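Long-range contacts in quinoline 2-oxidoreductase large subunit (Pseudomonas putida, PDB 1T3Q), which probably catalyses the molybdenum-dependent hydroxylation of quinoline at carbon 2, using a molybdopterin cytosine dinucleotide cofactor: residues I87-Q92 against N327-T332; E94-T99 against V165-S170; I320-A325 against T362-I367. All coordinates share one frame; numbering follows the deposited sequence.

Contact 1 of 3, residues I87-Q92 against N327-T332; sequences IVATMQ and NNLPWT
L329 lies across I87 and A89, meeting them with every carbon of its side chain. CB is pressed to I87 CG2 at 3.5 Å, tighter than an ordinary carbon-carbon contact. Beyond it CG meets the oxygen of V88, 3.7 Å from V88 O, while the two methyls part: CD1 stays beside I87 CG2, and CD2 turns to A89 CB at 4.2 Å. I87 offers that methyl because CG2 is anti to its backbone N, with CG1 turned away from the carbonyl carbon (chi1 -56°). F236 of helix 226-237 also touches both isoleucine and leucine. The contact brings strand 87-89, in the a/b hammerhead region, against a loop of the molybdopterin cofactor-binding region that follows strand 312-322. A89 CB sits in the bend of this loop, 3.5 Å from N327 O, and T332 N closes the bend with a weak bond to N328 O. A water lies between I87 O and N327 O, although other acceptors compete for its protons. Further along, M91 CG packs on T332 CG2 at 3.7 Å; the chain then bends at SD (chi2 -78°), and the terminal CE lies 3.1 Å from P330 O. P330 follows a cis peptide bond, and its CG stands 3.7 Å above the centre of the W331 ring. That indole meets Y545 of the molybdenum pocket and donates from NE1 to A259 O.

Contact 2 of 3, residues E94-T99 against V165-S170; sequences EGFQTT and VVSRTS. With SO4 (sulfate ion), chain K.
The ring of F96 is met obliquely by V166 and S167: CD1 is 3.7 Å from S167 CB, and CE1 is 3.9 Å from V166 CG1. The F96 and V166 side chains lie side by side and point the same way, each with a group anti to its own backbone N, CG in F96 (chi1 -175°) and CG1 in V166. N327 also touches the phenylalanine. The second flat group, the guanidinium of R168, has a sulfate, probably from the crystallisation liquor, at its edge and in its plane. R168 NH1 donates to SO4 O4 over 3.3 Å; the approach of NH2 to this ion is too close in the model to be trusted. E356 forms a salt bridge with R168 NE, and R318 bonds to the sulfate as well. V166 and S167 both face A359 of strand 352-360 and form a classic beta bulge in strand 165-170. The irregularity falls where V166 O serves the loop 94-99. Q97 N donates to V166 O at 2.9 Å, with a C=O...N angle of 157° and the donor in the carbonyl plane. F96 CA adds a CA-H...O contact to the same oxygen, at 3.5 Å. Q97 CB and CG also pass close to V166 O, and CD lies 3.7 Å from V165 O. Nearer E94 the backbones separate and water takes over. One water donates to E94 O and accepts from R168 N; another donates to E94 O at 2.7 Å and is hydrogen-bonded to T169 OG1. G95, with a positive phi of 85°, turns the chain between that carbonyl and the ring of F96.

Contact 3 of 3, residues I320-A325 against T362-I367; sequences ITDGGA and TNKCPI
D322 OD1 is gripped by T362 OG1, which donates to it over 2.6 Å, and by R195 NH2 in a salt bridge. The hydroxyl approaches on the syn side, 33° out of the carboxylate plane. Here the chain leaving strand 312-322 lies against the loop after its parallel neighbour, strand 352-360, and that loop folds into an inverse gamma turn centred on N363. K364 ends this turn; its chain, extended beyond CG, crosses D322 at about a right angle and brings NZ to D322 OD2 at 2.8 Å, from above the carboxylate plane. The buried acid thus has cationic partners at both oxygens, which would probably favour its ionised form. T362 OG1 sits between its own backbone N and carbonyl carbon (chi1 59°), where it can also accept a weak bond from G324 N. Three backbone bonds tie the rest together: T362 N to G324 O at 3.0 Å, A325 N to K364 O at 2.9 Å, and I367 N to G323 O at 2.9 Å. Between them G324, with a phi of 84°, packs its CA 3.5 Å from C365 O in a CA-H...O contact, an approach open to a residue with no side chain. C365 O accepts from R195 NH1, so one arginine serves both segments. I367 CD1 meets the carbonyl of D322 head-on, 3.5 Å from D322 O.

Overall arrangement
Contacts 1 and 2 are neighbours, their centres 11 Å apart, and share one hairpin: A89 N and T99 O lie 2.9 Å apart, and T90 OG1 and T98 OG1 2.7 Å apart, both probable hydrogen bonds. T99 OG1 further bonds to N327 N, tying the hairpin to the loop of contact 1. That loop continues the chain from 320-325, so contacts 1 and 3, 13 Å apart between centres, interlock along the sequence. Contacts 2 and 3 do not touch but both reach the sheet containing strand 352-360. Contact 1 lies closer to the active site than contact 3: the W331 side chain is about 6 Å from the bound dioxosulfidomolybdenum ion, and that of I367 about 11 Å.

Contact 1 of 3, residues I87-Q92 against N327-T332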
ATOM      1  N   ILE B  87       4.555  28.222   6.764  1.00 19.64           N
ATOM      2  CA  ILE B  87       4.012  27.797   8.044  1.00 19.50           C
ATOM      3  C   ILE B  87       3.677  28.962   8.965  1.00 17.69           C
ATOM      4  O   ILE B  87       4.572  29.647   9.450  1.00 19.30           O
ATOM      5  CB  ILE B  87       5.012  26.871   8.769  1.00 18.47           C
ATOM      6  CG1 ILE B  87       5.367  25.688   7.859  1.00 19.49           C
ATOM      7  CG2 ILE B  87       4.417  26.385  10.080  1.00 16.66           C
ATOM      8  CD1 ILE B  87       6.436  24.773   8.427  1.00 21.83           C
ATOM      9  N   VAL B  88       2.384  29.173   9.194  1.00 19.32           N
ATOM     10  CA  VAL B  88       1.911  30.239  10.072  1.00 18.54           C
ATOM     11  C   VAL B  88       1.847  29.689  11.494  1.00 18.81           C
ATOM     12  O   VAL B  88       1.137  28.720  11.757  1.00 19.94           O
ATOM     13  CB  VAL B  88       0.504  30.715   9.659  1.00 20.53           C
ATOM     14  CG1 VAL B  88       0.059  31.880  10.542  1.00 21.57           C
ATOM     15  CG2 VAL B  88       0.511  31.127   8.198  1.00 20.92           C
ATOM     16  N   ALA B  89       2.591  30.302  12.406  1.00 18.81           N
ATOM     17  CA  ALA B  89       2.620  29.844  13.788  1.00 21.09           C
ATOM     18  C   ALA B  89       2.282  30.967  14.751  1.00 22.19           C
ATOM     19  O   ALA B  89       2.960  31.995  14.786  1.00 24.04           O
ATOM     20  CB  ALA B  89       4.000  29.271  14.118  1.00 19.06           C
ATOM     21  N   THR B  90       1.238  30.763  15.543  1.00 24.36           N
ATOM     22  CA  THR B  90       0.824  31.771  16.507  1.00 25.63           C
ATOM     23  C   THR B  90       0.289  31.133  17.782  1.00 25.18           C
ATOM     24  O   THR B  90       0.101  29.917  17.851  1.00 22.92           O
ATOM     25  CB  THR B  90      -0.259  32.692  15.908  1.00 26.82           C
ATOM     26  OG1 THR B  90      -0.484  33.800  16.794  1.00 32.42           O
ATOM     27  CG2 THR B  90      -1.557  31.922  15.699  1.00 27.73           C
ATOM     28  N   MET B  91       0.051  31.968  18.788  1.00 24.32           N
ATOM     29  CA  MET B  91      -0.455  31.523  20.079  1.00 26.42           C
ATOM     30  C   MET B  91      -1.430  32.556  20.626  1.00 26.17           C
ATOM     31  O   MET B  91      -1.267  33.754  20.389  1.00 25.66           O
ATOM     32  CB  MET B  91       0.700  31.360  21.074  1.00 27.07           C
ATOM     33  CG  MET B  91       1.489  30.068  20.954  1.00 31.48           C
ATOM     34  SD  MET B  91       0.639  28.660  21.702  1.00 35.19           S
ATOM     35  CE  MET B  91       1.243  27.331  20.668  1.00 35.43           C
ATOM     36  N   GLN B  92      -2.429  32.084  21.366  1.00 25.93           N
ATOM     37  CA  GLN B  92      -3.429  32.953  21.975  1.00 25.81           C
ATOM     38  C   GLN B  92      -2.815  33.493  23.264  1.00 24.65           C
ATOM     39  O   GLN B  92      -3.298  33.219  24.364  1.00 24.53           O
ATOM     40  CB  GLN B  92      -4.698  32.152  22.290  1.00 26.99           C
ATOM     41  N   ASN B 327       8.915  30.701  14.722  1.00 19.00           N
ATOM     42  CA  ASN B 327       8.227  29.914  15.729  1.00 19.86           C
ATOM     43  C   ASN B 327       7.961  28.581  15.049  1.00 19.10           C
ATOM     44  O   ASN B 327       7.460  28.551  13.927  1.00 17.57           O
ATOM     45  CB  ASN B 327       6.869  30.521  16.100  1.00 20.79           C
ATOM     46  CG  ASN B 327       6.985  31.734  16.991  1.00 20.61           C
ATOM     47  OD1 ASN B 327       6.655  32.848  16.583  1.00 22.68           O
ATOM     48  ND2 ASN B 327       7.441  31.528  18.218  1.00 16.55           N
ATOM     49  N   ASN B 328       8.307  27.484  15.710  1.00 19.12           N
ATOM     50  CA  ASN B 328       8.035  26.170  15.148  1.00 18.30           C
ATOM     51  C   ASN B 328       6.527  25.982  15.283  1.00 17.56           C
ATOM     52  O   ASN B 328       5.892  26.620  16.123  1.00 17.47           O
ATOM     53  CB  ASN B 328       8.727  25.078  15.970  1.00 17.52           C
ATOM     54  CG  ASN B 328       8.167  24.980  17.380  1.00 14.52           C
ATOM     55  OD1 ASN B 328       8.757  25.480  18.337  1.00 16.70           O
ATOM     56  ND2 ASN B 328       7.006  24.352  17.507  1.00 12.43           N
ATOM     57  N   LEU B 329       5.953  25.112  14.461  1.00 17.38           N
ATOM     58  CA  LEU B 329       4.526  24.816  14.546  1.00 18.52           C
ATOM     59  C   LEU B 329       4.498  23.368  15.041  1.00 19.47           C
ATOM     60  O   LEU B 329       5.186  22.519  14.481  1.00 18.12           O
ATOM     61  CB  LEU B 329       3.877  24.904  13.162  1.00 18.41           C
ATOM     62  CG  LEU B 329       2.459  25.461  12.947  1.00 24.06           C
ATOM     63  CD1 LEU B 329       1.664  24.472  12.115  1.00 21.10           C
ATOM     64  CD2 LEU B 329       1.757  25.763  14.261  1.00 22.76           C
ATOM     65  N   PRO B 330       3.653  23.052  16.039  1.00 19.85           N
ATOM     66  CA  PRO B 330       2.704  23.928  16.738  1.00 20.45           C
ATOM     67  C   PRO B 330       3.085  24.500  18.108  1.00 20.43           C
ATOM     68  O   PRO B 330       2.307  25.259  18.686  1.00 20.57           O
ATOM     69  CB  PRO B 330       1.485  23.035  16.860  1.00 21.28           C
ATOM     70  CG  PRO B 330       2.149  21.717  17.279  1.00 21.61           C
ATOM     71  CD  PRO B 330       3.391  21.637  16.375  1.00 20.03           C
ATOM     72  N   TRP B 331       4.262  24.165  18.626  1.00 19.60           N
ATOM     73  CA  TRP B 331       4.650  24.624  19.961  1.00 19.55           C
ATOM     74  C   TRP B 331       5.136  26.062  20.095  1.00 19.85           C
ATOM     75  O   TRP B 331       4.939  26.682  21.142  1.00 18.97           O
ATOM     76  CB  TRP B 331       5.710  23.679  20.539  1.00 19.81           C
ATOM     77  CG  TRP B 331       5.420  22.244  20.217  1.00 23.09           C
ATOM     78  CD1 TRP B 331       6.189  21.403  19.462  1.00 22.74           C
ATOM     79  CD2 TRP B 331       4.237  21.509  20.555  1.00 23.73           C
ATOM     80  NE1 TRP B 331       5.556  20.195  19.303  1.00 22.13           N
ATOM     81  CE2 TRP B 331       4.357  20.231  19.962  1.00 24.16           C
ATOM     82  CE3 TRP B 331       3.086  21.808  21.296  1.00 26.60           C
ATOM     83  CZ2 TRP B 331       3.365  19.251  20.086  1.00 25.22           C
ATOM     84  CZ3 TRP B 331       2.098  20.833  21.421  1.00 26.87           C
ATOM     85  CH2 TRP B 331       2.246  19.569  20.816  1.00 26.94           C
ATOM     86  N   THR B 332       5.766  26.575  19.040  1.00 18.23           N
ATOM     87  CA  THR B 332       6.323  27.930  19.003  1.00 17.80           C
ATOM     88  C   THR B 332       7.459  28.082  20.003  1.00 19.31           C
ATOM     89  O   THR B 332       7.850  27.120  20.669  1.00 18.70           O
ATOM     90  CB  THR B 332       5.247  29.032  19.280  1.00 17.50           C
ATOM     91  OG1 THR B 332       4.951  29.101  20.682  1.00 17.44           O
ATOM     92  CG2 THR B 332       3.964  28.720  18.516  1.00 18.09           C
TER
HETATM   93  O   HOH W   1       6.510  30.347  11.733  1.00 20.15           O

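Contact 2 of 3, residues E94-T99 against V165-S170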
ATOM      1  N   GLU B  94      -1.161  37.148  24.959  1.00 25.60           N
ATOM      2  CA  GLU B  94      -1.016  38.593  24.817  1.00 28.44           C
ATOM      3  C   GLU B  94       0.407  39.026  24.466  1.00 27.18           C
ATOM      4  O   GLU B  94       1.361  38.700  25.174  1.00 26.98           O
ATOM      5  CB  GLU B  94      -1.459  39.299  26.102  1.00 32.00           C
ATOM      6  CG  GLU B  94      -1.453  40.820  25.991  1.00 39.16           C
ATOM      7  CD  GLU B  94      -1.720  41.513  27.315  1.00 44.00           C
ATOM      8  OE1 GLU B  94      -1.804  42.762  27.325  1.00 47.11           O
ATOM      9  OE2 GLU B  94      -1.842  40.815  28.346  1.00 47.11           O
ATOM     10  N   GLY B  95       0.538  39.768  23.369  1.00 26.44           N
ATOM     11  CA  GLY B  95       1.842  40.253  22.951  1.00 25.23           C
ATOM     12  C   GLY B  95       2.662  39.279  22.121  1.00 25.82           C
ATOM     13  O   GLY B  95       3.759  39.613  21.676  1.00 26.36           O
ATOM     14  N   PHE B  96       2.140  38.081  21.898  1.00 23.93           N
ATOM     15  CA  PHE B  96       2.869  37.082  21.119  1.00 23.59           C
ATOM     16  C   PHE B  96       2.997  37.520  19.667  1.00 22.72           C
ATOM     17  O   PHE B  96       2.023  37.957  19.060  1.00 24.73           O
ATOM     18  CB  PHE B  96       2.148  35.731  21.161  1.00 23.30           C
ATOM     19  CG  PHE B  96       2.909  34.623  20.485  1.00 22.54           C
ATOM     20  CD1 PHE B  96       3.932  33.955  21.156  1.00 23.80           C
ATOM     21  CD2 PHE B  96       2.625  34.268  19.170  1.00 23.69           C
ATOM     22  CE1 PHE B  96       4.666  32.945  20.520  1.00 22.93           C
ATOM     23  CE2 PHE B  96       3.351  33.260  18.526  1.00 23.34           C
ATOM     24  CZ  PHE B  96       4.373  32.599  19.207  1.00 20.71           C
ATOM     25  N   GLN B  97       4.197  37.390  19.110  1.00 22.30           N
ATOM     26  CA  GLN B  97       4.427  37.761  17.721  1.00 21.91           C
ATOM     27  C   GLN B  97       4.354  36.555  16.791  1.00 22.06           C
ATOM     28  O   GLN B  97       5.192  35.656  16.845  1.00 20.96           O
ATOM     29  CB  GLN B  97       5.786  38.442  17.560  1.00 23.24           C
ATOM     30  CG  GLN B  97       5.869  39.839  18.160  1.00 24.23           C
ATOM     31  CD  GLN B  97       7.018  40.632  17.581  1.00 24.89           C
ATOM     32  OE1 GLN B  97       8.113  40.681  18.149  1.00 28.75           O
ATOM     33  NE2 GLN B  97       6.782  41.244  16.427  1.00 22.91           N
ATOM     34  N   THR B  98       3.341  36.550  15.933  1.00 21.43           N
ATOM     35  CA  THR B  98       3.149  35.475  14.973  1.00 23.21           C
ATOM     36  C   THR B  98       4.283  35.483  13.961  1.00 22.86           C
ATOM     37  O   THR B  98       4.831  36.533  13.646  1.00 23.08           O
ATOM     38  CB  THR B  98       1.830  35.659  14.191  1.00 21.98           C
ATOM     39  OG1 THR B  98       0.720  35.498  15.077  1.00 23.75           O
ATOM     40  CG2 THR B  98       1.729  34.654  13.058  1.00 24.11           C
ATOM     41  N   THR B  99       4.653  34.308  13.471  1.00 22.75           N
ATOM     42  CA  THR B  99       5.683  34.232  12.449  1.00 21.53           C
ATOM     43  C   THR B  99       5.133  33.364  11.336  1.00 21.72           C
ATOM     44  O   THR B  99       4.282  32.505  11.565  1.00 22.21           O
ATOM     45  CB  THR B  99       7.011  33.608  12.955  1.00 23.20           C
ATOM     46  OG1 THR B  99       6.768  32.292  13.467  1.00 21.01           O
ATOM     47  CG2 THR B  99       7.644  34.481  14.034  1.00 22.67           C
ATOM     48  N   VAL B 165      11.864  40.440  20.442  1.00 21.82           N
ATOM     49  CA  VAL B 165      11.119  39.775  21.500  1.00 21.77           C
ATOM     50  C   VAL B 165       9.833  39.169  20.949  1.00 22.83           C
ATOM     51  O   VAL B 165       8.844  39.869  20.717  1.00 22.77           O
ATOM     52  CB  VAL B 165      10.788  40.741  22.655  1.00 21.46           C
ATOM     53  CG1 VAL B 165      10.021  39.996  23.751  1.00 21.43           C
ATOM     54  CG2 VAL B 165      12.084  41.326  23.223  1.00 22.44           C
ATOM     55  N   VAL B 166       9.857  37.860  20.727  1.00 20.92           N
ATOM     56  CA  VAL B 166       8.702  37.145  20.201  1.00 21.67           C
ATOM     57  C   VAL B 166       7.587  37.060  21.240  1.00 21.11           C
ATOM     58  O   VAL B 166       6.407  37.162  20.905  1.00 22.29           O
ATOM     59  CB  VAL B 166       9.100  35.716  19.752  1.00 20.37           C
ATOM     60  CG1 VAL B 166       7.860  34.897  19.427  1.00 20.66           C
ATOM     61  CG2 VAL B 166      10.010  35.805  18.535  1.00 22.06           C
ATOM     62  N   SER B 167       7.960  36.872  22.499  1.00 21.56           N
ATOM     63  CA  SER B 167       6.964  36.791  23.561  1.00 22.41           C
ATOM     64  C   SER B 167       7.562  37.129  24.907  1.00 22.46           C
ATOM     65  O   SER B 167       8.713  36.799  25.198  1.00 22.25           O
ATOM     66  CB  SER B 167       6.336  35.396  23.615  1.00 22.12           C
ATOM     67  OG  SER B 167       5.345  35.328  24.632  1.00 23.04           O
ATOM     68  N   ARG B 168       6.760  37.786  25.734  1.00 23.78           N
ATOM     69  CA  ARG B 168       7.189  38.206  27.054  1.00 25.69           C
ATOM     70  C   ARG B 168       5.993  38.108  27.986  1.00 26.48           C
ATOM     71  O   ARG B 168       5.002  38.817  27.813  1.00 25.62           O
ATOM     72  CB  ARG B 168       7.682  39.647  26.971  1.00 28.40           C
ATOM     73  CG  ARG B 168       8.297  40.188  28.227  1.00 32.11           C
ATOM     74  CD  ARG B 168       9.024  41.475  27.893  1.00 34.22           C
ATOM     75  NE  ARG B 168      10.158  41.670  28.779  1.00 36.48           N
ATOM     76  CZ  ARG B 168      11.301  42.224  28.404  1.00 38.82           C
ATOM     77  NH1 ARG B 168      11.467  42.643  27.154  1.00 38.67           N
ATOM     78  NH2 ARG B 168      12.280  42.348  29.280  1.00 41.37           N
ATOM     79  N   THR B 169       6.086  37.228  28.973  1.00 25.62           N
ATOM     80  CA  THR B 169       4.991  37.033  29.904  1.00 26.74           C
ATOM     81  C   THR B 169       5.480  36.882  31.334  1.00 26.90           C
ATOM     82  O   THR B 169       6.574  36.385  31.586  1.00 25.58           O
ATOM     83  CB  THR B 169       4.171  35.768  29.540  1.00 27.22           C
ATOM     84  OG1 THR B 169       3.772  35.830  28.164  1.00 28.89           O
ATOM     85  CG2 THR B 169       2.930  35.668  30.412  1.00 26.76           C
ATOM     86  N   SER B 170       4.649  37.324  32.269  1.00 28.46           N
ATOM     87  CA  SER B 170       4.951  37.223  33.684  1.00 28.94           C
ATOM     88  C   SER B 170       3.636  36.931  34.382  1.00 30.10           C
ATOM     89  O   SER B 170       2.750  37.781  34.435  1.00 32.34           O
ATOM     90  CB  SER B 170       5.547  38.531  34.202  1.00 29.97           C
ATOM     91  OG  SER B 170       5.742  38.461  35.601  1.00 33.22           O
TER
HETATM   92  S   SO4 K3101      14.920  43.476  29.309  1.00 59.62           S
HETATM   93  O1  SO4 K3101      14.141  44.363  30.196  1.00 60.20           O
HETATM   94  O2  SO4 K3101      16.354  43.815  29.405  1.00 61.12           O
HETATM   95  O3  SO4 K3101      14.726  42.078  29.723  1.00 60.55           O
HETATM   96  O4  SO4 K3101      14.464  43.643  27.916  1.00 59.83           O
HETATM   97  O   HOH W   2       3.881  37.783  24.559  1.00 22.95           O
HETATM   98  O   HOH W   3       1.677  37.484  27.534  1.00 32.67           O

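Contact 3 of 3, residues I320-A325 against T362-I367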
ATOM      1  N   ILE B 320      14.918  33.270  29.827  1.00 19.23           N
ATOM      2  CA  ILE B 320      15.007  33.745  28.450  1.00 18.97           C
ATOM      3  C   ILE B 320      15.338  32.585  27.517  1.00 19.31           C
ATOM      4  O   ILE B 320      16.236  31.792  27.797  1.00 19.79           O
ATOM      5  CB  ILE B 320      16.099  34.820  28.295  1.00 18.63           C
ATOM      6  CG1 ILE B 320      15.920  35.906  29.357  1.00 20.60           C
ATOM      7  CG2 ILE B 320      16.019  35.436  26.900  1.00 18.21           C
ATOM      8  CD1 ILE B 320      17.096  36.859  29.463  1.00 23.21           C
ATOM      9  N   THR B 321      14.610  32.503  26.410  1.00 19.12           N
ATOM     10  CA  THR B 321      14.796  31.442  25.428  1.00 19.45           C
ATOM     11  C   THR B 321      15.385  31.956  24.120  1.00 20.39           C
ATOM     12  O   THR B 321      14.952  32.989  23.596  1.00 19.74           O
ATOM     13  CB  THR B 321      13.441  30.757  25.099  1.00 20.66           C
ATOM     14  OG1 THR B 321      12.945  30.081  26.262  1.00 21.55           O
ATOM     15  CG2 THR B 321      13.599  29.754  23.964  1.00 22.31           C
ATOM     16  N   ASP B 322      16.382  31.239  23.606  1.00 20.20           N
ATOM     17  CA  ASP B 322      16.989  31.581  22.319  1.00 20.55           C
ATOM     18  C   ASP B 322      16.068  30.837  21.357  1.00 20.72           C
ATOM     19  O   ASP B 322      16.211  29.628  21.160  1.00 20.36           O
ATOM     20  CB  ASP B 322      18.414  31.027  22.230  1.00 20.99           C
ATOM     21  CG  ASP B 322      19.108  31.418  20.939  1.00 20.16           C
ATOM     22  OD1 ASP B 322      18.541  31.147  19.860  1.00 20.53           O
ATOM     23  OD2 ASP B 322      20.218  31.993  21.002  1.00 21.79           O
ATOM     24  N   GLY B 323      15.123  31.559  20.761  1.00 18.36           N
ATOM     25  CA  GLY B 323      14.142  30.922  19.898  1.00 18.16           C
ATOM     26  C   GLY B 323      14.412  30.660  18.432  1.00 16.76           C
ATOM     27  O   GLY B 323      13.634  29.962  17.782  1.00 17.14           O
ATOM     28  N   GLY B 324      15.494  31.196  17.895  1.00 16.67           N
ATOM     29  CA  GLY B 324      15.751  30.971  16.487  1.00 17.34           C
ATOM     30  C   GLY B 324      14.981  31.978  15.656  1.00 19.48           C
ATOM     31  O   GLY B 324      14.311  32.863  16.200  1.00 17.78           O
ATOM     32  N   ALA B 325      15.057  31.818  14.339  1.00 20.46           N
ATOM     33  CA  ALA B 325      14.436  32.730  13.384  1.00 20.89           C
ATOM     34  C   ALA B 325      12.920  32.757  13.289  1.00 21.52           C
ATOM     35  O   ALA B 325      12.351  33.794  12.942  1.00 20.08           O
ATOM     36  CB  ALA B 325      15.020  32.478  11.994  1.00 20.64           C
ATOM     37  N   THR B 362      16.436  34.788  17.030  1.00 20.11           N
ATOM     38  CA  THR B 362      17.856  34.846  16.724  1.00 18.57           C
ATOM     39  C   THR B 362      17.998  34.226  15.342  1.00 17.47           C
ATOM     40  O   THR B 362      17.096  33.529  14.879  1.00 18.12           O
ATOM     41  CB  THR B 362      18.694  34.024  17.727  1.00 19.67           C
ATOM     42  OG1 THR B 362      18.256  32.662  17.705  1.00 19.92           O
ATOM     43  CG2 THR B 362      18.542  34.573  19.139  1.00 19.10           C
ATOM     44  N   ASN B 363      19.113  34.480  14.672  1.00 18.89           N
ATOM     45  CA  ASN B 363      19.301  33.912  13.349  1.00 18.75           C
ATOM     46  C   ASN B 363      19.896  32.507  13.436  1.00 19.04           C
ATOM     47  O   ASN B 363      21.051  32.272  13.088  1.00 18.75           O
ATOM     48  CB  ASN B 363      20.166  34.843  12.496  1.00 18.85           C
ATOM     49  CG  ASN B 363      19.426  36.118  12.116  1.00 18.56           C
ATOM     50  OD1 ASN B 363      19.769  37.210  12.565  1.00 18.91           O
ATOM     51  ND2 ASN B 363      18.389  35.975  11.299  1.00 14.73           N
ATOM     52  N   LYS B 364      19.070  31.586  13.921  1.00 19.98           N
ATOM     53  CA  LYS B 364      19.436  30.183  14.086  1.00 18.33           C
ATOM     54  C   LYS B 364      18.196  29.395  13.712  1.00 20.04           C
ATOM     55  O   LYS B 364      17.127  29.976  13.519  1.00 19.47           O
ATOM     56  CB  LYS B 364      19.795  29.905  15.543  1.00 18.57           C
ATOM     57  CG  LYS B 364      20.930  30.760  16.070  1.00 17.67           C
ATOM     58  CD  LYS B 364      21.139  30.554  17.561  1.00 19.19           C
ATOM     59  CE  LYS B 364      22.230  31.483  18.079  1.00 18.77           C
ATOM     60  NZ  LYS B 364      22.509  31.293  19.519  1.00 18.93           N
ATOM     61  N   CYS B 365      18.304  28.078  13.597  1.00 20.21           N
ATOM     62  CA  CYS B 365      17.109  27.338  13.249  1.00 20.96           C
ATOM     63  C   CYS B 365      16.153  27.485  14.433  1.00 18.81           C
ATOM     64  O   CYS B 365      16.577  27.685  15.577  1.00 16.44           O
ATOM     65  CB  CYS B 365      17.424  25.868  12.977  1.00 26.49           C
ATOM     66  SG  CYS B 365      17.678  24.914  14.448  1.00 38.07           S
ATOM     67  N   PRO B 366      14.847  27.427  14.168  1.00 18.40           N
ATOM     68  CA  PRO B 366      13.885  27.565  15.261  1.00 19.53           C
ATOM     69  C   PRO B 366      14.055  26.574  16.400  1.00 19.83           C
ATOM     70  O   PRO B 366      14.409  25.409  16.194  1.00 18.99           O
ATOM     71  CB  PRO B 366      12.525  27.436  14.563  1.00 19.86           C
ATOM     72  CG  PRO B 366      12.836  26.847  13.219  1.00 22.33           C
ATOM     73  CD  PRO B 366      14.170  27.399  12.863  1.00 18.76           C
ATOM     74  N   ILE B 367      13.827  27.063  17.610  1.00 19.04           N
ATOM     75  CA  ILE B 367      13.901  26.222  18.789  1.00 18.58           C
ATOM     76  C   ILE B 367      12.639  25.376  18.697  1.00 17.79           C
ATOM     77  O   ILE B 367      11.638  25.810  18.132  1.00 17.43           O
ATOM     78  CB  ILE B 367      13.897  27.076  20.082  1.00 19.03           C
ATOM     79  CG1 ILE B 367      14.558  26.298  21.220  1.00 18.89           C
ATOM     80  CG2 ILE B 367      12.477  27.479  20.454  1.00 20.53           C
ATOM     81  CD1 ILE B 367      16.055  26.104  21.033  1.00 20.71           C
TER